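Local coordinates for MTH396 protein (Methanothermobacter thermautotrophicus, PDB 1NXH), which is of unknown function but forms a disulfide-linked, all-helical homodimer and, as an EhaM family member, may belong to an energy-converting hydrogenase system, at residues Gln21-Lys26 with Arg58-Arg63; Arg65-Lys70 with Glu98-Val103; Leu75-Leu80 with Ala94-Ile99; Glu85-Asp90 with Arg118-Ile123. One frame throughout, in Å; residues are numbered along the deposited sequence.

Contact 1 (Gln21-Lys26 with Arg58-Arg63)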
loop_
_atom_site.group_PDB
_atom_site.type_symbol
_atom_site.label_atom_id
_atom_site.label_comp_id
_atom_site.label_asym_id
_atom_site.label_seq_id
_atom_site.Cartn_x
_atom_site.Cartn_y
_atom_site.Cartn_z
ATOM N N GLN A 21 -19.214 12.795 0.084
ATOM C CA GLN A 21 -19.503 11.903 -1.022
ATOM C C GLN A 21 -18.394 11.851 -2.057
ATOM O O GLN A 21 -18.046 10.795 -2.564
ATOM C CB GLN A 21 -20.809 12.343 -1.680
ATOM C CG GLN A 21 -22.034 12.155 -0.794
ATOM C CD GLN A 21 -22.519 10.710 -0.761
ATOM O OE1 GLN A 21 -23.103 10.260 0.231
ATOM N NE2 GLN A 21 -22.296 9.982 -1.853
ATOM N N GLU A 22 -17.831 13.006 -2.357
ATOM C CA GLU A 22 -16.779 13.094 -3.347
ATOM C C GLU A 22 -15.373 12.764 -2.866
ATOM O O GLU A 22 -14.567 12.252 -3.634
ATOM C CB GLU A 22 -16.783 14.497 -3.941
ATOM C CG GLU A 22 -17.849 14.716 -4.970
ATOM C CD GLU A 22 -17.502 14.034 -6.270
ATOM O OE1 GLU A 22 -17.285 12.801 -6.255
ATOM O OE2 GLU A 22 -17.439 14.730 -7.305
ATOM N N ASP A 23 -15.080 13.059 -1.604
ATOM C CA ASP A 23 -13.745 12.835 -1.052
ATOM C C ASP A 23 -13.573 11.598 -0.176
ATOM O O ASP A 23 -12.449 11.154 0.071
ATOM C CB ASP A 23 -13.319 14.053 -0.224
ATOM C CG ASP A 23 -13.269 15.324 -1.037
ATOM O OD1 ASP A 23 -12.854 16.365 -0.483
ATOM O OD2 ASP A 23 -13.644 15.283 -2.226
ATOM N N VAL A 24 -14.677 11.026 0.275
ATOM C CA VAL A 24 -14.590 9.906 1.187
ATOM C C VAL A 24 -15.454 8.706 0.864
ATOM O O VAL A 24 -14.958 7.641 0.504
ATOM C CB VAL A 24 -14.980 10.369 2.596
ATOM C CG1 VAL A 24 -14.645 9.293 3.612
ATOM C CG2 VAL A 24 -14.300 11.702 2.912
ATOM N N VAL A 25 -16.758 8.882 1.026
ATOM C CA VAL A 25 -17.719 7.809 0.807
ATOM C C VAL A 25 -17.577 7.110 -0.544
ATOM O O VAL A 25 -17.551 5.879 -0.619
ATOM C CB VAL A 25 -19.170 8.337 0.960
ATOM C CG1 VAL A 25 -19.931 7.479 1.980
ATOM C CG2 VAL A 25 -19.157 9.817 1.396
ATOM N N LYS A 26 -17.479 7.906 -1.601
ATOM C CA LYS A 26 -17.351 7.392 -2.959
ATOM C C LYS A 26 -15.932 6.877 -3.201
ATOM O O LYS A 26 -15.734 5.701 -3.508
ATOM C CB LYS A 26 -17.702 8.513 -3.944
ATOM C CG LYS A 26 -17.782 8.133 -5.404
ATOM C CD LYS A 26 -18.224 9.338 -6.246
ATOM C CE LYS A 26 -19.598 9.867 -5.829
ATOM N NZ LYS A 26 -20.061 10.986 -6.696
ATOM N N ARG A 58 -9.790 16.590 9.397
ATOM C CA ARG A 58 -8.787 15.616 9.793
ATOM C C ARG A 58 -8.430 14.766 8.605
ATOM O O ARG A 58 -7.283 14.357 8.432
ATOM C CB ARG A 58 -9.322 14.736 10.910
ATOM C CG ARG A 58 -8.240 14.046 11.676
ATOM C CD ARG A 58 -8.800 13.472 12.934
ATOM N NE ARG A 58 -9.470 12.198 12.706
ATOM C CZ ARG A 58 -10.658 11.874 13.215
ATOM N NH1 ARG A 58 -11.321 12.741 13.978
ATOM N NH2 ARG A 58 -11.176 10.669 12.988
ATOM N N PHE A 59 -9.433 14.512 7.780
ATOM C CA PHE A 59 -9.255 13.705 6.585
ATOM C C PHE A 59 -8.415 14.435 5.538
ATOM O O PHE A 59 -7.550 13.838 4.904
ATOM C CB PHE A 59 -10.614 13.363 5.996
ATOM C CG PHE A 59 -10.539 12.468 4.804
ATOM C CD1 PHE A 59 -10.886 11.126 4.908
ATOM C CD2 PHE A 59 -10.128 12.965 3.563
ATOM C CE1 PHE A 59 -10.827 10.286 3.789
ATOM C CE2 PHE A 59 -10.063 12.129 2.426
ATOM C CZ PHE A 59 -10.413 10.789 2.542
ATOM N N GLU A 60 -8.675 15.726 5.356
ATOM C CA GLU A 60 -7.928 16.505 4.383
ATOM C C GLU A 60 -6.468 16.650 4.753
ATOM O O GLU A 60 -5.609 16.714 3.872
ATOM C CB GLU A 60 -8.540 17.896 4.213
ATOM C CG GLU A 60 -9.721 17.925 3.269
ATOM C CD GLU A 60 -9.524 16.997 2.068
ATOM O OE1 GLU A 60 -9.774 15.776 2.215
ATOM O OE2 GLU A 60 -9.106 17.477 0.983
ATOM N N SER A 61 -6.181 16.686 6.050
ATOM C CA SER A 61 -4.800 16.854 6.492
ATOM C C SER A 61 -3.992 15.571 6.474
ATOM O O SER A 61 -2.797 15.590 6.733
ATOM C CB SER A 61 -4.747 17.462 7.895
ATOM O OG SER A 61 -5.232 16.543 8.855
ATOM N N ALA A 62 -4.635 14.457 6.165
ATOM C CA ALA A 62 -3.918 13.191 6.130
ATOM C C ALA A 62 -3.914 12.613 4.732
ATOM O O ALA A 62 -3.127 11.719 4.421
ATOM C CB ALA A 62 -4.542 12.210 7.088
ATOM N N ARG A 63 -4.809 13.124 3.895
ATOM C CA ARG A 63 -4.904 12.675 2.516
ATOM C C ARG A 63 -3.500 12.520 1.926
ATOM O O ARG A 63 -3.198 11.502 1.312
ATOM C CB ARG A 63 -5.745 13.683 1.707
ATOM C CG ARG A 63 -5.702 13.542 0.183
ATOM C CD ARG A 63 -6.838 12.687 -0.400
ATOM N NE ARG A 63 -6.766 12.663 -1.864
ATOM C CZ ARG A 63 -7.110 13.686 -2.650
ATOM N NH1 ARG A 63 -7.571 14.823 -2.115
ATOM N NH2 ARG A 63 -6.952 13.594 -3.973
#

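Contact 2 (Arg65-Lys70 with Glu98-Val103)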
loop_
_atom_site.group_PDB
_atom_site.type_symbol
_atom_site.label_atom_id
_atom_site.label_comp_id
_atom_site.label_asym_id
_atom_site.label_seq_id
_atom_site.Cartn_x
_atom_site.Cartn_y
_atom_site.Cartn_z
ATOM N N ARG A 65 -0.344 12.251 3.475
ATOM C CA ARG A 65 0.368 11.205 4.204
ATOM C C ARG A 65 -0.090 9.817 3.749
ATOM O O ARG A 65 0.722 8.936 3.492
ATOM C CB ARG A 65 0.099 11.400 5.698
ATOM C CG ARG A 65 0.565 10.292 6.595
ATOM C CD ARG A 65 0.463 10.747 8.047
ATOM N NE ARG A 65 -0.897 10.775 8.582
ATOM C CZ ARG A 65 -1.646 9.684 8.750
ATOM N NH1 ARG A 65 -1.173 8.481 8.418
ATOM N NH2 ARG A 65 -2.860 9.784 9.274
ATOM N N CYS A 66 -1.400 9.637 3.634
ATOM C CA CYS A 66 -1.932 8.355 3.236
ATOM C C CYS A 66 -1.603 7.972 1.805
ATOM O O CYS A 66 -1.535 6.778 1.461
ATOM C CB CYS A 66 -3.437 8.335 3.461
ATOM S SG CYS A 66 -3.903 8.094 5.211
ATOM N N ILE A 67 -1.387 8.980 0.971
ATOM C CA ILE A 67 -1.063 8.720 -0.423
ATOM C C ILE A 67 0.389 8.300 -0.556
ATOM O O ILE A 67 0.713 7.398 -1.328
ATOM C CB ILE A 67 -1.304 9.957 -1.305
ATOM C CG1 ILE A 67 -2.787 10.358 -1.246
ATOM C CG2 ILE A 67 -0.856 9.644 -2.736
ATOM C CD1 ILE A 67 -3.116 11.657 -1.935
ATOM N N ARG A 68 1.260 8.962 0.195
ATOM C CA ARG A 68 2.672 8.626 0.155
ATOM C C ARG A 68 2.779 7.171 0.519
ATOM O O ARG A 68 3.440 6.401 -0.173
ATOM C CB ARG A 68 3.470 9.453 1.152
ATOM C CG ARG A 68 3.239 10.923 0.994
ATOM C CD ARG A 68 4.340 11.697 1.621
ATOM N NE ARG A 68 5.639 11.267 1.119
ATOM C CZ ARG A 68 6.621 12.121 0.842
ATOM N NH1 ARG A 68 6.419 13.427 1.019
ATOM N NH2 ARG A 68 7.797 11.688 0.398
ATOM N N GLU A 69 2.112 6.791 1.605
ATOM C CA GLU A 69 2.131 5.406 2.045
ATOM C C GLU A 69 1.784 4.472 0.892
ATOM O O GLU A 69 2.542 3.537 0.584
ATOM C CB GLU A 69 1.137 5.181 3.175
ATOM C CG GLU A 69 1.587 5.677 4.530
ATOM C CD GLU A 69 0.715 5.131 5.645
ATOM O OE1 GLU A 69 0.806 5.655 6.780
ATOM O OE2 GLU A 69 -0.055 4.173 5.387
ATOM N N LYS A 70 0.636 4.734 0.258
ATOM C CA LYS A 70 0.167 3.927 -0.869
ATOM C C LYS A 70 1.274 3.872 -1.929
ATOM O O LYS A 70 1.647 2.797 -2.402
ATOM C CB LYS A 70 -1.129 4.535 -1.445
ATOM C CG LYS A 70 -2.100 3.503 -2.066
ATOM C CD LYS A 70 -3.503 4.090 -2.352
ATOM C CE LYS A 70 -4.387 3.201 -3.295
ATOM N NZ LYS A 70 -4.913 1.915 -2.712
ATOM N N GLU A 98 6.552 14.504 -5.765
ATOM C CA GLU A 98 5.985 14.858 -7.056
ATOM C C GLU A 98 4.759 14.065 -7.455
ATOM O O GLU A 98 3.824 14.648 -8.002
ATOM C CB GLU A 98 7.038 14.737 -8.144
ATOM C CG GLU A 98 8.042 13.662 -7.903
ATOM C CD GLU A 98 9.154 13.748 -8.900
ATOM O OE1 GLU A 98 9.558 14.889 -9.213
ATOM O OE2 GLU A 98 9.626 12.691 -9.372
ATOM N N ILE A 99 4.746 12.753 -7.209
ATOM C CA ILE A 99 3.566 11.964 -7.574
ATOM C C ILE A 99 2.411 12.406 -6.695
ATOM O O ILE A 99 1.295 12.604 -7.169
ATOM C CB ILE A 99 3.741 10.439 -7.355
ATOM C CG1 ILE A 99 5.032 9.935 -8.010
ATOM C CG2 ILE A 99 2.520 9.688 -7.943
ATOM C CD1 ILE A 99 5.025 9.997 -9.519
ATOM N N THR A 100 2.685 12.544 -5.408
ATOM C CA THR A 100 1.670 12.980 -4.473
ATOM C C THR A 100 1.176 14.361 -4.881
ATOM O O THR A 100 -0.024 14.653 -4.871
ATOM C CB THR A 100 2.253 13.016 -3.069
ATOM O OG1 THR A 100 2.385 11.671 -2.603
ATOM C CG2 THR A 100 1.369 13.814 -2.123
ATOM N N GLU A 101 2.114 15.209 -5.261
ATOM C CA GLU A 101 1.757 16.544 -5.686
ATOM C C GLU A 101 0.658 16.420 -6.733
ATOM O O GLU A 101 -0.363 17.112 -6.683
ATOM C CB GLU A 101 2.978 17.238 -6.283
ATOM C CG GLU A 101 2.806 18.733 -6.440
ATOM C CD GLU A 101 4.126 19.456 -6.641
ATOM O OE1 GLU A 101 5.006 19.382 -5.751
ATOM O OE2 GLU A 101 4.283 20.103 -7.696
ATOM N N LEU A 102 0.877 15.513 -7.676
ATOM C CA LEU A 102 -0.062 15.275 -8.751
ATOM C C LEU A 102 -1.428 14.842 -8.276
ATOM O O LEU A 102 -2.427 15.531 -8.495
ATOM C CB LEU A 102 0.483 14.205 -9.680
ATOM C CG LEU A 102 1.411 14.706 -10.768
ATOM C CD1 LEU A 102 2.067 13.534 -11.475
ATOM C CD2 LEU A 102 0.600 15.529 -11.743
ATOM N N VAL A 103 -1.472 13.681 -7.636
ATOM C CA VAL A 103 -2.731 13.134 -7.166
ATOM C C VAL A 103 -3.488 14.138 -6.310
ATOM O O VAL A 103 -4.714 14.204 -6.355
ATOM C CB VAL A 103 -2.486 11.788 -6.423
ATOM C CG1 VAL A 103 -1.120 11.795 -5.792
ATOM C CG2 VAL A 103 -3.571 11.530 -5.387
#

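Contact 3 (Leu75-Leu80 with Ala94-Ile99)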
loop_
_atom_site.group_PDB
_atom_site.type_symbol
_atom_site.label_atom_id
_atom_site.label_comp_id
_atom_site.label_asym_id
_atom_site.label_seq_id
_atom_site.Cartn_x
_atom_site.Cartn_y
_atom_site.Cartn_z
ATOM N N LEU A 75 4.953 1.186 -5.250
ATOM C CA LEU A 75 6.216 1.317 -5.967
ATOM C C LEU A 75 7.314 0.424 -5.406
ATOM O O LEU A 75 8.495 0.707 -5.558
ATOM C CB LEU A 75 6.686 2.765 -5.959
ATOM C CG LEU A 75 5.790 3.748 -6.717
ATOM C CD1 LEU A 75 6.478 5.113 -6.771
ATOM C CD2 LEU A 75 5.539 3.240 -8.128
ATOM N N GLN A 76 6.911 -0.655 -4.752
ATOM C CA GLN A 76 7.853 -1.616 -4.201
ATOM C C GLN A 76 9.061 -0.956 -3.539
ATOM O O GLN A 76 10.210 -1.421 -3.684
ATOM C CB GLN A 76 8.316 -2.558 -5.314
ATOM C CG GLN A 76 7.180 -3.103 -6.220
ATOM C CD GLN A 76 6.097 -3.905 -5.472
ATOM O OE1 GLN A 76 6.402 -4.746 -4.615
ATOM N NE2 GLN A 76 4.826 -3.655 -5.814
ATOM N N LEU A 77 8.801 0.119 -2.798
ATOM C CA LEU A 77 9.868 0.830 -2.133
ATOM C C LEU A 77 10.328 0.202 -0.845
ATOM O O LEU A 77 11.419 0.506 -0.362
ATOM C CB LEU A 77 9.456 2.265 -1.907
ATOM C CG LEU A 77 9.355 2.978 -3.246
ATOM C CD1 LEU A 77 8.966 4.399 -2.980
ATOM C CD2 LEU A 77 10.684 2.916 -3.982
ATOM N N CYS A 78 9.506 -0.671 -0.279
ATOM C CA CYS A 78 9.907 -1.356 0.947
ATOM C C CYS A 78 11.198 -2.078 0.586
ATOM O O CYS A 78 12.154 -2.101 1.360
ATOM C CB CYS A 78 8.848 -2.387 1.366
ATOM S SG CYS A 78 9.129 -3.268 2.950
ATOM N N TRP A 79 11.210 -2.645 -0.618
ATOM C CA TRP A 79 12.343 -3.407 -1.118
ATOM C C TRP A 79 13.416 -2.544 -1.723
ATOM O O TRP A 79 14.575 -2.567 -1.296
ATOM C CB TRP A 79 11.878 -4.407 -2.170
ATOM C CG TRP A 79 11.034 -5.478 -1.615
ATOM C CD1 TRP A 79 9.671 -5.529 -1.599
ATOM C CD2 TRP A 79 11.492 -6.646 -0.936
ATOM N NE1 TRP A 79 9.246 -6.668 -0.944
ATOM C CE2 TRP A 79 10.347 -7.370 -0.528
ATOM C CE3 TRP A 79 12.763 -7.155 -0.632
ATOM C CZ2 TRP A 79 10.433 -8.573 0.170
ATOM C CZ3 TRP A 79 12.852 -8.351 0.059
ATOM C CH2 TRP A 79 11.691 -9.050 0.454
ATOM N N LEU A 80 13.024 -1.789 -2.735
ATOM C CA LEU A 80 13.976 -0.942 -3.410
ATOM C C LEU A 80 14.761 -0.034 -2.488
ATOM O O LEU A 80 15.883 0.335 -2.794
ATOM C CB LEU A 80 13.260 -0.119 -4.472
ATOM C CG LEU A 80 13.236 -0.806 -5.830
ATOM C CD1 LEU A 80 13.250 -2.304 -5.659
ATOM C CD2 LEU A 80 12.007 -0.361 -6.586
ATOM N N ALA A 94 11.740 12.378 -2.901
ATOM C CA ALA A 94 11.476 13.302 -3.998
ATOM C C ALA A 94 10.370 12.753 -4.874
ATOM O O ALA A 94 9.373 13.429 -5.111
ATOM C CB ALA A 94 12.724 13.489 -4.825
ATOM N N LEU A 95 10.563 11.521 -5.342
ATOM C CA LEU A 95 9.600 10.846 -6.203
ATOM C C LEU A 95 8.204 10.787 -5.599
ATOM O O LEU A 95 7.193 11.037 -6.282
ATOM C CB LEU A 95 10.062 9.423 -6.499
ATOM C CG LEU A 95 9.115 8.648 -7.430
ATOM C CD1 LEU A 95 9.005 9.368 -8.787
ATOM C CD2 LEU A 95 9.630 7.222 -7.611
ATOM N N LYS A 96 8.144 10.444 -4.318
ATOM C CA LYS A 96 6.857 10.360 -3.648
ATOM C C LYS A 96 6.229 11.746 -3.593
ATOM O O LYS A 96 5.008 11.889 -3.707
ATOM C CB LYS A 96 7.039 9.767 -2.248
ATOM C CG LYS A 96 7.328 8.261 -2.276
ATOM C CD LYS A 96 8.235 7.809 -1.131
ATOM C CE LYS A 96 7.530 7.877 0.228
ATOM N NZ LYS A 96 8.463 7.568 1.358
ATOM N N ASP A 97 7.070 12.770 -3.452
ATOM C CA ASP A 97 6.578 14.136 -3.388
ATOM C C ASP A 97 5.828 14.519 -4.651
ATOM O O ASP A 97 4.628 14.826 -4.618
ATOM C CB ASP A 97 7.728 15.115 -3.180
ATOM C CG ASP A 97 8.316 15.026 -1.796
ATOM O OD1 ASP A 97 7.556 14.710 -0.859
ATOM O OD2 ASP A 97 9.527 15.287 -1.637
ATOM N N GLU A 98 6.552 14.504 -5.765
ATOM C CA GLU A 98 5.985 14.858 -7.056
ATOM C C GLU A 98 4.759 14.065 -7.455
ATOM O O GLU A 98 3.824 14.648 -8.002
ATOM C CB GLU A 98 7.038 14.737 -8.144
ATOM C CG GLU A 98 8.042 13.662 -7.903
ATOM C CD GLU A 98 9.154 13.748 -8.900
ATOM O OE1 GLU A 98 9.558 14.889 -9.213
ATOM O OE2 GLU A 98 9.626 12.691 -9.372
ATOM N N ILE A 99 4.746 12.753 -7.209
ATOM C CA ILE A 99 3.566 11.964 -7.574
ATOM C C ILE A 99 2.411 12.406 -6.695
ATOM O O ILE A 99 1.295 12.604 -7.169
ATOM C CB ILE A 99 3.741 10.439 -7.355
ATOM C CG1 ILE A 99 5.032 9.935 -8.010
ATOM C CG2 ILE A 99 2.520 9.688 -7.943
ATOM C CD1 ILE A 99 5.025 9.997 -9.519
#

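Contact 4 (Glu85-Asp90 with Arg118-Ile123)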
loop_
_atom_site.group_PDB
_atom_site.type_symbol
_atom_site.label_atom_id
_atom_site.label_comp_id
_atom_site.label_asym_id
_atom_site.label_seq_id
_atom_site.Cartn_x
_atom_site.Cartn_y
_atom_site.Cartn_z
ATOM N N GLU A 85 18.126 -1.116 -0.914
ATOM C CA GLU A 85 18.840 0.153 -0.982
ATOM C C GLU A 85 19.314 0.462 -2.404
ATOM O O GLU A 85 20.309 1.144 -2.606
ATOM C CB GLU A 85 20.037 0.146 -0.031
ATOM C CG GLU A 85 19.683 -0.124 1.406
ATOM C CD GLU A 85 20.880 0.052 2.313
ATOM O OE1 GLU A 85 21.470 1.153 2.300
ATOM O OE2 GLU A 85 21.244 -0.903 3.034
ATOM N N ILE A 86 18.587 -0.059 -3.381
ATOM C CA ILE A 86 18.873 0.163 -4.789
ATOM C C ILE A 86 18.587 1.634 -5.113
ATOM O O ILE A 86 19.121 2.195 -6.079
ATOM C CB ILE A 86 17.955 -0.698 -5.655
ATOM C CG1 ILE A 86 18.275 -2.170 -5.443
ATOM C CG2 ILE A 86 18.071 -0.300 -7.108
ATOM C CD1 ILE A 86 17.292 -3.087 -6.140
ATOM N N ILE A 87 17.724 2.248 -4.306
ATOM C CA ILE A 87 17.359 3.654 -4.492
ATOM C C ILE A 87 17.558 4.538 -3.252
ATOM O O ILE A 87 17.112 4.218 -2.151
ATOM C CB ILE A 87 15.920 3.768 -4.991
ATOM C CG1 ILE A 87 15.893 3.315 -6.451
ATOM C CG2 ILE A 87 15.406 5.189 -4.803
ATOM C CD1 ILE A 87 14.568 3.429 -7.106
ATOM N N SER A 88 18.236 5.657 -3.451
ATOM C CA SER A 88 18.511 6.556 -2.353
ATOM C C SER A 88 17.226 7.047 -1.750
ATOM O O SER A 88 16.216 7.192 -2.448
ATOM C CB SER A 88 19.308 7.758 -2.832
ATOM O OG SER A 88 18.516 8.554 -3.689
ATOM N N VAL A 89 17.274 7.304 -0.448
ATOM C CA VAL A 89 16.109 7.815 0.261
ATOM C C VAL A 89 15.733 9.150 -0.362
ATOM O O VAL A 89 14.559 9.448 -0.587
ATOM C CB VAL A 89 16.397 8.056 1.765
ATOM C CG1 VAL A 89 15.274 8.872 2.368
ATOM C CG2 VAL A 89 16.520 6.722 2.516
ATOM N N ASP A 90 16.758 9.947 -0.635
ATOM C CA ASP A 90 16.571 11.254 -1.232
ATOM C C ASP A 90 15.750 11.091 -2.495
ATOM O O ASP A 90 14.722 11.749 -2.660
ATOM C CB ASP A 90 17.932 11.879 -1.520
ATOM C CG ASP A 90 18.791 11.988 -0.262
ATOM O OD1 ASP A 90 19.875 12.602 -0.318
ATOM O OD2 ASP A 90 18.384 11.451 0.793
ATOM N N ARG A 118 7.024 5.036 -14.164
ATOM C CA ARG A 118 7.912 5.558 -15.199
ATOM C C ARG A 118 9.154 6.251 -14.629
ATOM O O ARG A 118 10.286 5.812 -14.873
ATOM C CB ARG A 118 7.155 6.534 -16.124
ATOM C CG ARG A 118 6.293 5.852 -17.204
ATOM C CD ARG A 118 5.974 6.772 -18.406
ATOM N NE ARG A 118 4.917 7.758 -18.143
ATOM C CZ ARG A 118 3.620 7.474 -18.005
ATOM N NH1 ARG A 118 3.186 6.221 -18.103
ATOM N NH2 ARG A 118 2.752 8.449 -17.755
ATOM N N ARG A 119 8.954 7.327 -13.867
ATOM C CA ARG A 119 10.097 8.034 -13.319
ATOM C C ARG A 119 10.956 7.117 -12.457
ATOM O O ARG A 119 12.147 7.353 -12.299
ATOM C CB ARG A 119 9.654 9.263 -12.529
ATOM C CG ARG A 119 10.668 10.416 -12.656
ATOM C CD ARG A 119 10.129 11.717 -12.083
ATOM N NE ARG A 119 8.711 11.884 -12.407
ATOM C CZ ARG A 119 7.992 12.977 -12.149
ATOM N NH1 ARG A 119 8.553 14.024 -11.558
ATOM N NH2 ARG A 119 6.702 13.020 -12.476
ATOM N N LEU A 120 10.352 6.065 -11.914
ATOM C CA LEU A 120 11.089 5.109 -11.097
ATOM C C LEU A 120 12.075 4.374 -11.979
ATOM O O LEU A 120 13.284 4.413 -11.744
ATOM C CB LEU A 120 10.151 4.079 -10.468
ATOM C CG LEU A 120 10.920 2.956 -9.750
ATOM C CD1 LEU A 120 11.706 3.561 -8.616
ATOM C CD2 LEU A 120 9.980 1.882 -9.217
ATOM N N HIS A 121 11.535 3.680 -12.981
ATOM C CA HIS A 121 12.345 2.929 -13.941
ATOM C C HIS A 121 13.510 3.801 -14.354
ATOM O O HIS A 121 14.657 3.357 -14.429
ATOM C CB HIS A 121 11.517 2.572 -15.179
ATOM C CG HIS A 121 10.556 1.450 -14.956
ATOM N ND1 HIS A 121 10.965 0.154 -14.729
ATOM C CD2 HIS A 121 9.203 1.433 -14.890
ATOM C CE1 HIS A 121 9.908 -0.614 -14.530
ATOM N NE2 HIS A 121 8.826 0.138 -14.622
ATOM N N GLU A 122 13.192 5.062 -14.614
ATOM C CA GLU A 122 14.186 6.035 -15.007
ATOM C C GLU A 122 15.324 5.969 -14.002
ATOM O O GLU A 122 16.455 5.630 -14.342
ATOM C CB GLU A 122 13.551 7.417 -14.999
ATOM C CG GLU A 122 14.318 8.458 -15.753
ATOM C CD GLU A 122 13.385 9.431 -16.424
ATOM O OE1 GLU A 122 12.461 9.905 -15.731
ATOM O OE2 GLU A 122 13.565 9.716 -17.631
ATOM N N ILE A 123 15.003 6.275 -12.752
ATOM C CA ILE A 123 15.973 6.268 -11.671
ATOM C C ILE A 123 16.771 4.977 -11.639
ATOM O O ILE A 123 18.002 4.995 -11.616
ATOM C CB ILE A 123 15.270 6.454 -10.314
ATOM C CG1 ILE A 123 14.602 7.829 -10.263
ATOM C CG2 ILE A 123 16.272 6.332 -9.178
ATOM C CD1 ILE A 123 13.686 8.014 -9.081
#

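Contact 1 (Gln21-Lys26 with Arg58-Arg63)
V24 sits over a face of the F59 ring, a CH-pi contact that joins helix 18-25 to helix 49-60. The methyl V24 CG2 lies 3.9 Å from the centroid of the F59 ring, 12° off its normal, so it stands almost straight above the middle. The second branch adds to the same grip, with V24 CG1 at 3.9 Å from F59 CE1. F59 gets there by swinging CG anti to its backbone N (chi1 -177°), which carries the ring across to the helix opposite. The F59 ring also stacks with W79 of the second subunit, tying the pair into the dimer. Backbone polarity comes next: the carbonyl oxygen D23 O approaches F59 CZ obliquely, in van der Waals contact. Charge comes last. D23 OD1 and E60 OE1 are 4.1 Å apart, two carboxylates whose side chains cross at about a right angle with their planes 33° apart, at the partly exposed margin. The chemistry is that of an apolar centre bordered by two acids: valine and phenylalanine supply the cohesion, while the carboxylates should repel each other mildly and probably leave that border to solvent.

Contact 2 (Arg65-Lys70 with Glu98-Val103)
Along 98-103, T100 is the first residue to meet segment 65-70, and its hydroxyl oxygen lies between two neighbours there. T100 OG1 is 3.8 Å from I67 CG2 and equally far from R68 CG, both carbon contacts. Its chi1 of -74° sets OG1 anti to the carbonyl carbon and beside the backbone N, and the hydroxyl spends its hydrogen bond on K96 O, one turn back in its own helix. R68 passes T100 at about a right angle with its aliphatic stem, then carries its guanidinium on to salt bridges with E93 and D97. One turn later V103 meets I67 tip to tip, I67 CD1 lying 3.5 Å from V103 CG2; L104 packs on I67 from the same helix. T100 and V103, three residues apart, both meet I67, and T100 also meets the stem of R68. Next to I67 in the chain, C66 forms the disulfide with C78 of the second subunit, so the partner helix is also anchored across the dimer. The short helical segments pass 9.7 Å apart with 125° between their directions, a steeply inclined packing of two helices not consecutive in the chain of an all-alpha fold.

Contact 3 (Leu75-Leu80 with Ala94-Ile99)
L75 pushes its CD1 methyl against L95, the two leucines reaching toward each other tip to tip with L75 CD1 3.9 Å from L95 CD2. They come from unlike rotamers. L95 has CG anti to the backbone N (chi1 -179°) and L75 has CG anti to the carbonyl carbon, yet each sends a terminal methyl to the interface between helix 89-104 and the turn that precedes helix 77-83. L113 of helix 109-124 also packs on L75, and R119 of that helix lies against L95, so a third helix borders this leucine pair. Beside it, L77 and K96 slide past each other in opposite directions. The touching atoms are L77 CD1 and K96 CD, 3.9 Å apart, so the lysine contributes a methylene and not its charge. The K96 chain bends at chi2 and chi3, and its NZ ends in a long, weak ion pair with E93. H72 packs on both L77 and K96. What places L75 and L77 side by side is the turn: Q76, with positive phi, is the C-prime residue of a Schellman motif ending helix 63-74, in which L77 N bonds back to H72 O, and it also stands at the N-cap position of helix 77-83. C78, just beyond, is joined by a disulfide to C66 of the second subunit. Between these two segments the chemistry is wholly carbon against carbon: the fit depends on dispersion and on burying methyls, while the one charged residue involved keeps its ammonium away from the touching leucine.

Contact 4 (Glu85-Asp90 with Arg118-Ile123)
I87 packs into L120 and I123 from the loop joining helix 77-83 to helix 89-104 in this all-alpha fold, a connection that rests on helix 109-124. Its backbone is extended and hydrogen-bonded to L80. From there the CB bond points at the facing helix, and the side chain divides. CG1 stands anti to the carbonyl carbon (chi1 -73°) and leads the longer branch inward, passing I123 CG2 at 4.1 Å from I87 CG1. At the tip, I87 CD1 meets two residues three apart on one helix face: I123 CG2 at 4.0 Å and the CD1 methyl of L120. I87 and I123 cross at about a right angle, whereas L120 comes in aslant, with its CG anti to the backbone N and a methyl turned to the isoleucine tip. V81 and L124 also touch I87. Next in the chain, S88 is the N-cap of helix 89-104. The second subunit adds polar bonds at both ends of the region: its R58 forms a salt bridge with E85, and K46 of that same neighbouring subunit bonds to I123 O. At the start of helix 89-104, the cap runs from D91 N to the side-chain oxygen S88 OG.

Contacts 1 and 2 each lie about 8 Å from the centre of the chain to their own centres, against 15 Å for contact 3 and 23 Å for contact 4. Depth does not follow that order: contacts 2, 3 and 4 are buried, while contact 1 is only partly so. It alone uses an aromatic face and has acids at its margin; the others pack aliphatic groups, with a threonine oxygen among them in contact 2 and a lysine stem in contact 3. Helix 89-104 packs in contacts 2 and 3, and the loop leading into it makes contact 4. The R68-D97 salt bridge joins contacts 2 and 3, and E98-R119 links both to contact 4. All four touch the second subunit.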